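Local coordinates for SH3 domain-containing protein (Dictyostelium discoideum, PDB 4NQI) that drives membrane remodelling in osmoregulation, phagocytosis and cytokinesis, and probably binds phosphatidylinositol lipids through the N-terminal I-BAR domain described here, at residues 188-191 with 192-196; 196-199 with 200-204. All coordinates share one frame; numbering follows the deposited sequence.

Interaction 1. Residues 188-191 with 192-196; sequences HATF and LSQFN
T190 and Q194 on one flank and F191 and L192 on another make this a local, within-helix contact on helix 152-224, close to the middle of the elongated helical bundle of the I-BAR domain. The backbone evidence is a run of four i to i+4 bonds, from L192 N to H188 O through F195 N to F191 O; the shortest joins S193 N to A189 O at 2.8 Å. The T190 carbonyl does double duty: it accepts Q194 N at 3.0 Å, the least straight of the four bonds (N-H...O 147°), and Q194 CG packs on T190 O at 3.3 Å. From there the two side chains run alongside each other in the same direction. The Q194 chain is extended beyond CG, which carries NE2 to 3.5 Å from T190 CG2; a methyl cannot accept from the amide, so this is van der Waals packing. The polar ends bond elsewhere, T190 OG1 to R186 O and Q194 OE1 to N107 of helix 72-140. With CG anti to the backbone N (chi1 173°), the F191 ring lies beside its own carbonyl carbon, where CD2 comes to 4.1 Å from L192 CD2. F191 also packs edge-to-face on F35, while F195 does so on F103; H188 meets F78 of the second subunit edge-to-face. The chemistry thus divides by direction: aromatic and aliphatic groups serve the buried interfaces within and between subunits, whereas the glutamine amide, lying along a threonine methyl, spends its carbonyl oxygen on fastening this helix to helix 72-140.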
loop_
_atom_site.group_PDB
_atom_site.type_symbol
_atom_site.label_atom_id
_atom_site.label_comp_id
_atom_site.label_asym_id
_atom_site.label_seq_id
_atom_site.Cartn_x
_atom_site.Cartn_y
_atom_site.Cartn_z
ATOM N N HIS B 188 -10.675 -15.449 19.342
ATOM C CA HIS B 188 -9.646 -14.453 19.074
ATOM C C HIS B 188 -8.555 -14.989 18.145
ATOM O O HIS B 188 -8.067 -14.270 17.272
ATOM C CB HIS B 188 -9.033 -13.964 20.387
ATOM C CG HIS B 188 -9.969 -13.153 21.230
ATOM N ND1 HIS B 188 -9.792 -12.990 22.585
ATOM C CD2 HIS B 188 -11.082 -12.455 20.906
ATOM C CE1 HIS B 188 -10.761 -12.228 23.065
ATOM N NE2 HIS B 188 -11.557 -11.891 22.066
ATOM N N ALA B 189 -8.172 -16.248 18.341
ATOM C CA ALA B 189 -7.153 -16.882 17.505
ATOM C C ALA B 189 -7.609 -17.006 16.049
ATOM O O ALA B 189 -6.821 -16.796 15.125
ATOM C CB ALA B 189 -6.781 -18.245 18.066
ATOM N N THR B 190 -8.878 -17.355 15.854
ATOM C CA THR B 190 -9.465 -17.433 14.518
ATOM C C THR B 190 -9.483 -16.053 13.859
ATOM O O THR B 190 -9.244 -15.926 12.657
ATOM C CB THR B 190 -10.896 -18.000 14.572
ATOM O OG1 THR B 190 -10.858 -19.373 14.979
ATOM C CG2 THR B 190 -11.570 -17.908 13.214
ATOM N N PHE B 191 -9.762 -15.023 14.657
ATOM C CA PHE B 191 -9.759 -13.642 14.182
ATOM C C PHE B 191 -8.387 -13.260 13.634
ATOM O O PHE B 191 -8.275 -12.751 12.517
ATOM C CB PHE B 191 -10.162 -12.689 15.312
ATOM C CG PHE B 191 -10.026 -11.230 14.962
ATOM C CD1 PHE B 191 -11.012 -10.580 14.236
ATOM C CD2 PHE B 191 -8.914 -10.504 15.375
ATOM C CE1 PHE B 191 -10.890 -9.236 13.918
ATOM C CE2 PHE B 191 -8.788 -9.161 15.060
ATOM C CZ PHE B 191 -9.778 -8.527 14.332
ATOM N N LEU B 192 -7.347 -13.510 14.426
ATOM C CA LEU B 192 -5.979 -13.212 14.017
ATOM C C LEU B 192 -5.537 -14.092 12.849
ATOM O O LEU B 192 -4.894 -13.612 11.911
ATOM C CB LEU B 192 -5.018 -13.374 15.199
ATOM C CG LEU B 192 -5.132 -12.339 16.323
ATOM C CD1 LEU B 192 -4.197 -12.674 17.485
ATOM C CD2 LEU B 192 -4.839 -10.944 15.789
ATOM N N SER B 193 -5.890 -15.374 12.907
ATOM C CA SER B 193 -5.529 -16.328 11.859
ATOM C C SER B 193 -6.081 -15.911 10.496
ATOM O O SER B 193 -5.437 -16.113 9.462
ATOM C CB SER B 193 -6.040 -17.724 12.222
ATOM O OG SER B 193 -5.624 -18.686 11.274
ATOM N N GLN B 194 -7.276 -15.327 10.501
ATOM C CA GLN B 194 -7.894 -14.848 9.271
ATOM C C GLN B 194 -7.273 -13.527 8.822
ATOM O O GLN B 194 -7.018 -13.334 7.633
ATOM C CB GLN B 194 -9.410 -14.716 9.446
ATOM C CG GLN B 194 -10.136 -16.060 9.520
ATOM C CD GLN B 194 -11.578 -15.937 9.983
ATOM O OE1 GLN B 194 -12.013 -14.876 10.434
ATOM N NE2 GLN B 194 -12.324 -17.030 9.880
ATOM N N PHE B 195 -7.020 -12.627 9.770
ATOM C CA PHE B 195 -6.392 -11.346 9.451
ATOM C C PHE B 195 -4.981 -11.548 8.894
ATOM O O PHE B 195 -4.518 -10.764 8.062
ATOM C CB PHE B 195 -6.359 -10.428 10.680
ATOM C CG PHE B 195 -6.298 -8.962 10.343
ATOM C CD1 PHE B 195 -7.456 -8.259 10.038
ATOM C CD2 PHE B 195 -5.087 -8.287 10.325
ATOM C CE1 PHE B 195 -7.406 -6.910 9.722
ATOM C CE2 PHE B 195 -5.031 -6.936 10.010
ATOM C CZ PHE B 195 -6.192 -6.250 9.708
ATOM N N ASN B 196 -4.311 -12.608 9.347
ATOM C CA ASN B 196 -2.962 -12.939 8.884
ATOM C C ASN B 196 -2.843 -13.119 7.366
ATOM O O ASN B 196 -1.781 -12.880 6.791
ATOM C CB ASN B 196 -2.450 -14.202 9.584
ATOM C CG ASN B 196 -2.023 -13.950 11.016
ATOM O OD1 ASN B 196 -1.883 -12.805 11.449
ATOM N ND2 ASN B 196 -1.796 -15.030 11.757
#

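Interaction 2. Residues 196-199 with 200-204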
loop_
_atom_site.group_PDB
_atom_site.type_symbol
_atom_site.label_atom_id
_atom_site.label_comp_id
_atom_site.label_asym_id
_atom_site.label_seq_id
_atom_site.Cartn_x
_atom_site.Cartn_y
_atom_site.Cartn_z
ATOM N N ASN B 196 -4.311 -12.608 9.347
ATOM C CA ASN B 196 -2.962 -12.939 8.884
ATOM C C ASN B 196 -2.843 -13.119 7.366
ATOM O O ASN B 196 -1.781 -12.880 6.791
ATOM C CB ASN B 196 -2.450 -14.202 9.584
ATOM C CG ASN B 196 -2.023 -13.950 11.016
ATOM O OD1 ASN B 196 -1.883 -12.805 11.449
ATOM N ND2 ASN B 196 -1.796 -15.030 11.757
ATOM N N GLN B 197 -3.923 -13.559 6.727
ATOM C CA GLN B 197 -3.923 -13.756 5.279
ATOM C C GLN B 197 -3.682 -12.439 4.549
ATOM O O GLN B 197 -2.984 -12.399 3.534
ATOM C CB GLN B 197 -5.244 -14.376 4.820
ATOM C CG GLN B 197 -5.625 -15.647 5.571
ATOM C CD GLN B 197 -4.564 -16.723 5.462
ATOM O OE1 GLN B 197 -4.040 -16.987 4.379
ATOM N NE2 GLN B 197 -4.235 -17.345 6.587
ATOM N N PHE B 198 -4.259 -11.364 5.078
ATOM C CA PHE B 198 -4.076 -10.028 4.520
ATOM C C PHE B 198 -2.662 -9.518 4.783
ATOM O O PHE B 198 -2.028 -8.937 3.897
ATOM C CB PHE B 198 -5.115 -9.065 5.105
ATOM C CG PHE B 198 -4.780 -7.613 4.912
ATOM C CD1 PHE B 198 -4.746 -7.055 3.643
ATOM C CD2 PHE B 198 -4.517 -6.802 6.006
ATOM C CE1 PHE B 198 -4.443 -5.712 3.468
ATOM C CE2 PHE B 198 -4.213 -5.462 5.838
ATOM C CZ PHE B 198 -4.177 -4.917 4.568
ATOM N N LEU B 199 -2.171 -9.746 6.000
ATOM C CA LEU B 199 -0.832 -9.314 6.396
ATOM C C LEU B 199 0.258 -9.948 5.530
ATOM O O LEU B 199 1.159 -9.252 5.048
ATOM C CB LEU B 199 -0.583 -9.629 7.873
ATOM C CG LEU B 199 -1.499 -8.889 8.848
ATOM C CD1 LEU B 199 -1.244 -9.313 10.289
ATOM C CD2 LEU B 199 -1.320 -7.387 8.698
ATOM N N GLU B 200 0.171 -11.262 5.337
ATOM C CA GLU B 200 1.121 -11.986 4.493
ATOM C C GLU B 200 1.160 -11.428 3.070
ATOM O O GLU B 200 2.229 -11.297 2.476
ATOM C CB GLU B 200 0.771 -13.477 4.459
ATOM C CG GLU B 200 1.047 -14.215 5.767
ATOM C CD GLU B 200 0.436 -15.607 5.790
ATOM O OE1 GLU B 200 -0.319 -15.947 4.853
ATOM O OE2 GLU B 200 0.707 -16.360 6.749
ATOM N N LYS B 201 -0.010 -11.101 2.531
ATOM C CA LYS B 201 -0.107 -10.567 1.176
ATOM C C LYS B 201 0.406 -9.132 1.097
ATOM O O LYS B 201 0.953 -8.724 0.073
ATOM C CB LYS B 201 -1.548 -10.653 0.665
ATOM C CG LYS B 201 -1.855 -11.926 -0.118
ATOM C CD LYS B 201 -1.237 -11.866 -1.511
ATOM C CE LYS B 201 -1.630 -13.074 -2.354
ATOM N NZ LYS B 201 -1.518 -12.783 -3.814
ATOM N N GLU B 202 0.231 -8.372 2.177
ATOM C CA GLU B 202 0.792 -7.023 2.246
ATOM C C GLU B 202 2.313 -7.067 2.215
ATOM O O GLU B 202 2.953 -6.281 1.512
ATOM C CB GLU B 202 0.330 -6.294 3.510
ATOM C CG GLU B 202 -1.018 -5.602 3.395
ATOM C CD GLU B 202 -0.970 -4.324 2.572
ATOM O OE1 GLU B 202 0.051 -4.076 1.894
ATOM O OE2 GLU B 202 -1.961 -3.566 2.607
ATOM N N ILE B 203 2.880 -7.989 2.989
ATOM C CA ILE B 203 4.323 -8.213 3.026
ATOM C C ILE B 203 4.849 -8.593 1.637
ATOM O O ILE B 203 5.895 -8.105 1.198
ATOM C CB ILE B 203 4.675 -9.304 4.067
ATOM C CG1 ILE B 203 4.433 -8.771 5.482
ATOM C CG2 ILE B 203 6.114 -9.774 3.917
ATOM C CD1 ILE B 203 4.661 -9.792 6.584
ATOM N N GLU B 204 4.103 -9.449 0.946
ATOM C CA GLU B 204 4.442 -9.868 -0.410
ATOM C C GLU B 204 4.458 -8.687 -1.383
ATOM O O GLU B 204 5.424 -8.501 -2.127
ATOM C CB GLU B 204 3.447 -10.930 -0.881
ATOM C CG GLU B 204 3.684 -11.450 -2.289
ATOM C CD GLU B 204 2.721 -12.564 -2.664
ATOM O OE1 GLU B 204 2.352 -13.361 -1.773
ATOM O OE2 GLU B 204 2.329 -12.642 -3.848
#
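F198 and E202, one helical turn apart, form a CH-pi contact on helix 152-224 of the I-BAR bundle. E202 CG lies over one ring face, 3.8 Å from the F198 centroid and 29° off the ring normal. Two torsions bring it there: F198 CG stands anti to the backbone N (chi1 163°), and the E202 chain bends at chi2, which also sets OE2 3.3 Å from F198 CZ. The carboxylate is turned steeply against the ring instead of stacking on it. In the backbone, E202 N bonds to F198 O at 2.9 Å, so backbone and side chain tie the same two residues. This is the tight part: F198 also packs on V95 and L99 of helix 72-140 and on Y45 of helix 15-64, while L199 meets F213 of the second subunit. Were F198 cut back to an alanine, a gap among V95, L99 and Y45 would be likely to open, and E202 CG would lose the face it rests on. The contact slackens around Q197, E200 and K201. K201 N reaches Q197 O in a weak bond of 3.4 Å, and Q197 and E200 run alongside each other with the amide and carboxylate planes steeply inclined. Q197 OE1 and E200 OE1, both acceptors, come no nearer than 3.9 Å, and the Q197 amide nitrogen instead bonds weakly to S193 O. E200 and E204 are exposed, the latter in a long salt bridge with K201. Even on this looser flank the aliphatic part of E200 keeps to the backbone, with its CG 3.3 Å from N196 O.

In the fold
Interactions 1 and 2 follow one another along helix 152-224, with centres about 12 Å apart and N196 as their common residue: it ends the first and begins the second. Both lie near the middle of the chain, their centres about 5 and 9 Å from its own centre, and both are flanked by helices 15-64 and 72-140 as well as by the second subunit. N196 itself hydrogen-bonds through OD1 to H220 ND1 of that subunit, so the point where the contacts join is also a dimer contact. Together they trace a continuous length of helix that serves the intramolecular bundle and the dimer, consistent with the long, dimeric scaffold by which I-BAR domains shape membranes.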